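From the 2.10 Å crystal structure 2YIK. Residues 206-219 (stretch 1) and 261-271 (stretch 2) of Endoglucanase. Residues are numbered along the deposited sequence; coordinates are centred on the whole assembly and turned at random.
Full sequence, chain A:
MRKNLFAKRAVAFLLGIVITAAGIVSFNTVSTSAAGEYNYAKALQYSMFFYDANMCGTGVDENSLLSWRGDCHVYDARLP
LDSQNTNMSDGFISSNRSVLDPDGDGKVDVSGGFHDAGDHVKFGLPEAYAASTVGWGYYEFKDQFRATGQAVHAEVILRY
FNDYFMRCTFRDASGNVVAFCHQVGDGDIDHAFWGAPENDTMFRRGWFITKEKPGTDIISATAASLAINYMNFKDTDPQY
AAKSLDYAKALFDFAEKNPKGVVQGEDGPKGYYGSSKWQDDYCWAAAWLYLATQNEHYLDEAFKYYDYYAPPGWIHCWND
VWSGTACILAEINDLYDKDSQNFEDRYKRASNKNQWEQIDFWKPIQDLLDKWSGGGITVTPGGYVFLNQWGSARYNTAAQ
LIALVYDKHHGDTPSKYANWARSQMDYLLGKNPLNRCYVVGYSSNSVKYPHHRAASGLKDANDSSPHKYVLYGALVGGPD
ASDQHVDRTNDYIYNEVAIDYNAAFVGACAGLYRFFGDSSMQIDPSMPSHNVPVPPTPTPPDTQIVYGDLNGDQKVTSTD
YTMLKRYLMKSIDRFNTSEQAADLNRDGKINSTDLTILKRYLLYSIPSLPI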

# COMPACT_ATOMS: atom_id res chain seq x y z
N GLY A 206 -6.59 -8.84 -18.45
CA GLY A 206 -6.99 -7.66 -17.72
C GLY A 206 -8.29 -8.01 -17.01
O GLY A 206 -9.23 -8.48 -17.64
N TRP A 207 -8.35 -7.80 -15.70
CA TRP A 207 -9.56 -8.12 -14.96
C TRP A 207 -10.22 -6.81 -14.55
O TRP A 207 -9.57 -5.89 -14.03
CB TRP A 207 -9.23 -9.01 -13.74
CG TRP A 207 -8.31 -10.18 -14.08
CD1 TRP A 207 -6.98 -10.12 -14.38
CD2 TRP A 207 -8.65 -11.58 -14.12
NE1 TRP A 207 -6.47 -11.37 -14.60
CE2 TRP A 207 -7.47 -12.29 -14.45
CE3 TRP A 207 -9.84 -12.30 -13.91
CZ2 TRP A 207 -7.45 -13.69 -14.57
CZ3 TRP A 207 -9.81 -13.69 -14.03
CH2 TRP A 207 -8.62 -14.37 -14.36
N PHE A 208 -11.52 -6.72 -14.81
CA PHE A 208 -12.27 -5.49 -14.56
C PHE A 208 -13.45 -5.62 -13.62
O PHE A 208 -14.15 -6.63 -13.64
CB PHE A 208 -12.82 -4.94 -15.89
CG PHE A 208 -11.77 -4.57 -16.90
CD1 PHE A 208 -10.96 -5.54 -17.48
CD2 PHE A 208 -11.59 -3.24 -17.28
CE1 PHE A 208 -9.99 -5.19 -18.42
CE2 PHE A 208 -10.63 -2.89 -18.22
CZ PHE A 208 -9.83 -3.86 -18.79
N ILE A 209 -13.67 -4.59 -12.81
CA ILE A 209 -14.84 -4.57 -11.93
C ILE A 209 -15.88 -3.79 -12.72
O ILE A 209 -15.58 -2.76 -13.34
CB ILE A 209 -14.59 -3.85 -10.58
CG1 ILE A 209 -13.74 -4.73 -9.67
CG2 ILE A 209 -15.92 -3.57 -9.87
CD1 ILE A 209 -12.38 -4.18 -9.40
N THR A 210 -17.10 -4.29 -12.68
CA THR A 210 -18.23 -3.75 -13.41
C THR A 210 -19.41 -3.68 -12.44
O THR A 210 -19.35 -4.26 -11.36
CB THR A 210 -18.49 -4.72 -14.59
OG1 THR A 210 -17.90 -4.19 -15.78
CG2 THR A 210 -19.93 -5.00 -14.77
N LYS A 211 -20.48 -2.97 -12.80
CA LYS A 211 -21.63 -2.89 -11.92
C LYS A 211 -22.35 -4.24 -11.85
O LYS A 211 -23.23 -4.45 -11.01
CB LYS A 211 -22.62 -1.83 -12.41
CG LYS A 211 -23.50 -2.28 -13.58
CD LYS A 211 -24.23 -1.11 -14.21
CE LYS A 211 -25.15 -0.42 -13.21
NZ LYS A 211 -26.49 -1.10 -13.13
N GLU A 212 -21.96 -5.16 -12.72
CA GLU A 212 -22.59 -6.48 -12.78
C GLU A 212 -22.19 -7.45 -11.66
O GLU A 212 -22.87 -8.45 -11.45
CB GLU A 212 -22.35 -7.09 -14.16
CG GLU A 212 -22.89 -6.18 -15.27
CD GLU A 212 -22.88 -6.80 -16.65
OE1 GLU A 212 -22.23 -7.85 -16.84
OE2 GLU A 212 -23.52 -6.22 -17.55
N LYS A 213 -21.12 -7.15 -10.94
CA LYS A 213 -20.68 -7.99 -9.83
C LYS A 213 -19.92 -7.09 -8.85
O LYS A 213 -19.13 -6.25 -9.26
CB LYS A 213 -19.79 -9.13 -10.32
CG LYS A 213 -19.72 -10.32 -9.37
CD LYS A 213 -18.98 -11.51 -9.99
CE LYS A 213 -19.04 -12.76 -9.09
NZ LYS A 213 -18.22 -13.89 -9.63
N PRO A 214 -20.16 -7.24 -7.53
CA PRO A 214 -19.49 -6.42 -6.52
C PRO A 214 -17.97 -6.48 -6.54
O PRO A 214 -17.38 -7.52 -6.85
CB PRO A 214 -20.06 -6.95 -5.20
CG PRO A 214 -21.42 -7.48 -5.60
CD PRO A 214 -21.10 -8.19 -6.90
N GLY A 215 -17.35 -5.36 -6.21
CA GLY A 215 -15.91 -5.26 -6.16
C GLY A 215 -15.59 -4.15 -5.19
O GLY A 215 -14.55 -3.50 -5.28
N THR A 216 -16.50 -3.97 -4.24
CA THR A 216 -16.42 -2.93 -3.22
C THR A 216 -15.08 -2.76 -2.52
O THR A 216 -14.62 -1.63 -2.33
CB THR A 216 -17.50 -3.15 -2.17
OG1 THR A 216 -18.70 -3.58 -2.83
CG2 THR A 216 -17.79 -1.86 -1.40
N ASP A 217 -14.45 -3.86 -2.13
CA ASP A 217 -13.17 -3.74 -1.44
C ASP A 217 -12.09 -3.07 -2.28
O ASP A 217 -11.48 -2.10 -1.83
CB ASP A 217 -12.71 -5.12 -0.93
CG ASP A 217 -12.52 -6.13 -2.05
OD1 ASP A 217 -13.26 -6.05 -3.06
OD2 ASP A 217 -11.65 -7.02 -1.91
N ILE A 218 -11.88 -3.55 -3.50
CA ILE A 218 -10.85 -2.96 -4.37
C ILE A 218 -11.22 -1.55 -4.84
O ILE A 218 -10.36 -0.68 -4.90
CB ILE A 218 -10.56 -3.83 -5.63
CG1 ILE A 218 -9.81 -5.11 -5.23
CG2 ILE A 218 -9.70 -3.06 -6.61
CD1 ILE A 218 -10.70 -6.13 -4.60
N ILE A 219 -12.49 -1.33 -5.16
CA ILE A 219 -12.94 -0.01 -5.61
C ILE A 219 -12.67 1.02 -4.51
O ILE A 219 -12.11 2.09 -4.77
CB ILE A 219 -14.47 0.00 -5.96
CG1 ILE A 219 -14.75 -0.70 -7.29
CG2 ILE A 219 -14.93 1.43 -6.17
CD1 ILE A 219 -13.94 -1.93 -7.51
N GLY A 261 -19.80 -6.29 -1.80
CA GLY A 261 -19.12 -7.57 -1.82
C GLY A 261 -17.65 -7.39 -2.13
O GLY A 261 -17.21 -6.29 -2.46
N VAL A 262 -16.87 -8.47 -2.03
CA VAL A 262 -15.45 -8.37 -2.34
C VAL A 262 -15.20 -9.04 -3.69
O VAL A 262 -15.96 -9.90 -4.12
CB VAL A 262 -14.57 -9.07 -1.26
CG1 VAL A 262 -14.83 -8.42 0.11
CG2 VAL A 262 -14.87 -10.56 -1.21
N VAL A 263 -14.14 -8.63 -4.37
CA VAL A 263 -13.81 -9.25 -5.64
C VAL A 263 -13.49 -10.71 -5.31
O VAL A 263 -12.71 -10.99 -4.38
CB VAL A 263 -12.61 -8.55 -6.31
CG1 VAL A 263 -12.10 -9.38 -7.48
CG2 VAL A 263 -13.03 -7.16 -6.81
N GLN A 264 -14.10 -11.63 -6.04
CA GLN A 264 -13.92 -13.07 -5.82
C GLN A 264 -12.65 -13.63 -6.44
O GLN A 264 -12.14 -13.10 -7.42
CB GLN A 264 -15.14 -13.83 -6.35
CG GLN A 264 -16.44 -13.47 -5.68
CD GLN A 264 -16.47 -13.88 -4.21
OE1 GLN A 264 -16.41 -15.07 -3.89
NE2 GLN A 264 -16.56 -12.90 -3.31
N GLY A 265 -12.15 -14.72 -5.85
CA GLY A 265 -10.94 -15.35 -6.33
C GLY A 265 -10.95 -15.68 -7.82
O GLY A 265 -9.97 -15.44 -8.52
N GLU A 266 -12.06 -16.23 -8.30
CA GLU A 266 -12.19 -16.61 -9.71
C GLU A 266 -12.19 -15.40 -10.64
O GLU A 266 -12.00 -15.53 -11.85
CB GLU A 266 -13.48 -17.38 -9.93
CG GLU A 266 -14.71 -16.59 -9.50
CD GLU A 266 -16.01 -17.29 -9.81
OE1 GLU A 266 -15.97 -18.42 -10.35
OE2 GLU A 266 -17.09 -16.71 -9.52
N ASP A 267 -12.41 -14.21 -10.08
CA ASP A 267 -12.45 -13.02 -10.91
C ASP A 267 -11.14 -12.28 -10.85
O ASP A 267 -11.07 -11.05 -11.00
CB ASP A 267 -13.62 -12.13 -10.51
CG ASP A 267 -14.95 -12.86 -10.61
OD1 ASP A 267 -15.12 -13.64 -11.57
OD2 ASP A 267 -15.83 -12.66 -9.74
N GLY A 268 -10.09 -13.06 -10.61
CA GLY A 268 -8.74 -12.51 -10.58
C GLY A 268 -7.73 -12.77 -9.48
O GLY A 268 -6.62 -13.26 -9.83
N PRO A 269 -8.05 -12.69 -8.19
CA PRO A 269 -6.84 -12.97 -7.44
C PRO A 269 -6.54 -14.34 -6.91
O PRO A 269 -5.36 -14.57 -6.40
CB PRO A 269 -6.92 -11.98 -6.33
CG PRO A 269 -8.38 -11.88 -5.99
CD PRO A 269 -9.14 -12.19 -7.34
N LYS A 270 -7.47 -15.26 -7.27
CA LYS A 270 -7.78 -16.60 -6.80
C LYS A 270 -7.07 -16.88 -5.50
O LYS A 270 -7.77 -16.52 -4.49
CB LYS A 270 -7.77 -17.80 -7.93
CG LYS A 270 -7.68 -17.35 -9.39
CD LYS A 270 -6.52 -18.12 -9.98
CE LYS A 270 -6.33 -17.77 -11.45
NZ LYS A 270 -7.62 -17.74 -12.19
N GLY A 271 -5.96 -17.62 -5.32
CA GLY A 271 -5.62 -17.79 -3.95
C GLY A 271 -4.51 -16.88 -3.48
O GLY A 271 -4.04 -16.99 -2.34
O HOH W 1 -17.76 -10.00 -6.21
O HOH W 2 -10.63 -9.02 -3.66

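A glycine lying flat on a tryptophan is the most distinctive feature of this contact. The CA of G268 sits 3.7 Å from the centroid of the six-membered ring of W207, only 19° off the ring normal, so that a CH group meets the aromatic face in a CH-pi interaction. The backbone approaches closely here: W207 CE3 lies 3.4 Å from G268 N and 3.3 Å from D267 C. At phi 131° and psi -45°, G268 adopts a conformation that by itself calls for glycine, since a CB would be jammed against the carbonyl oxygen of the preceding residue. The indole nitrogen of W207 is satisfied elsewhere in the structure.

The general principle is that segments distant in sequence can be held together by side-chain acceptors that take up backbone amides. At the helix start, G261 N donates to T216 OG1 at 3.1 Å, and V263 N donates to D217 OD1 at 3.0 Å with an angle of 154°. D217, with chi1 in the p well, points toward stretch 2, so the first turn of the helix offers its side chains as acceptors to amides of a loop.

Water adds further links between residues that already lie close. P214 O and V262 O are 3.9 Å apart, two acceptors with no proton between them; water 1 resolves this by donating to P214 O at 2.6 Å and to V262 O at 2.8 Å. Water 2 does the same for D217 OD2 (2.8 Å) and V263 O (3.0 Å), so D217 reaches V263 both directly and through solvent.

Beside these polar links, V263 forms an apolar centre. Its CG2 lies 3.4 Å from I218 CD1, 3.8 Å from I209 CG1 and 3.5 Å from G215 CA. The glycine permits this fit: an ideal CB on G215 would come within 2.6 Å of I209 CG1 and 3.2 Å of V263 CG2. G261 is similarly confined, for a CB there would lie 2.8 Å from P214 CB.

At the exposed margin, K213 extends with all four chi angles in t and places its ammonium group between two carboxylates. NZ forms salt bridges with D267 OD2 at 2.7 Å, where it also donates a hydrogen bond, and with E266 OE2 at 3.0 Å. Although the CA-to-CB bond of D267 points away, its carboxylate comes nearer, allowing one lysine to hold both acids.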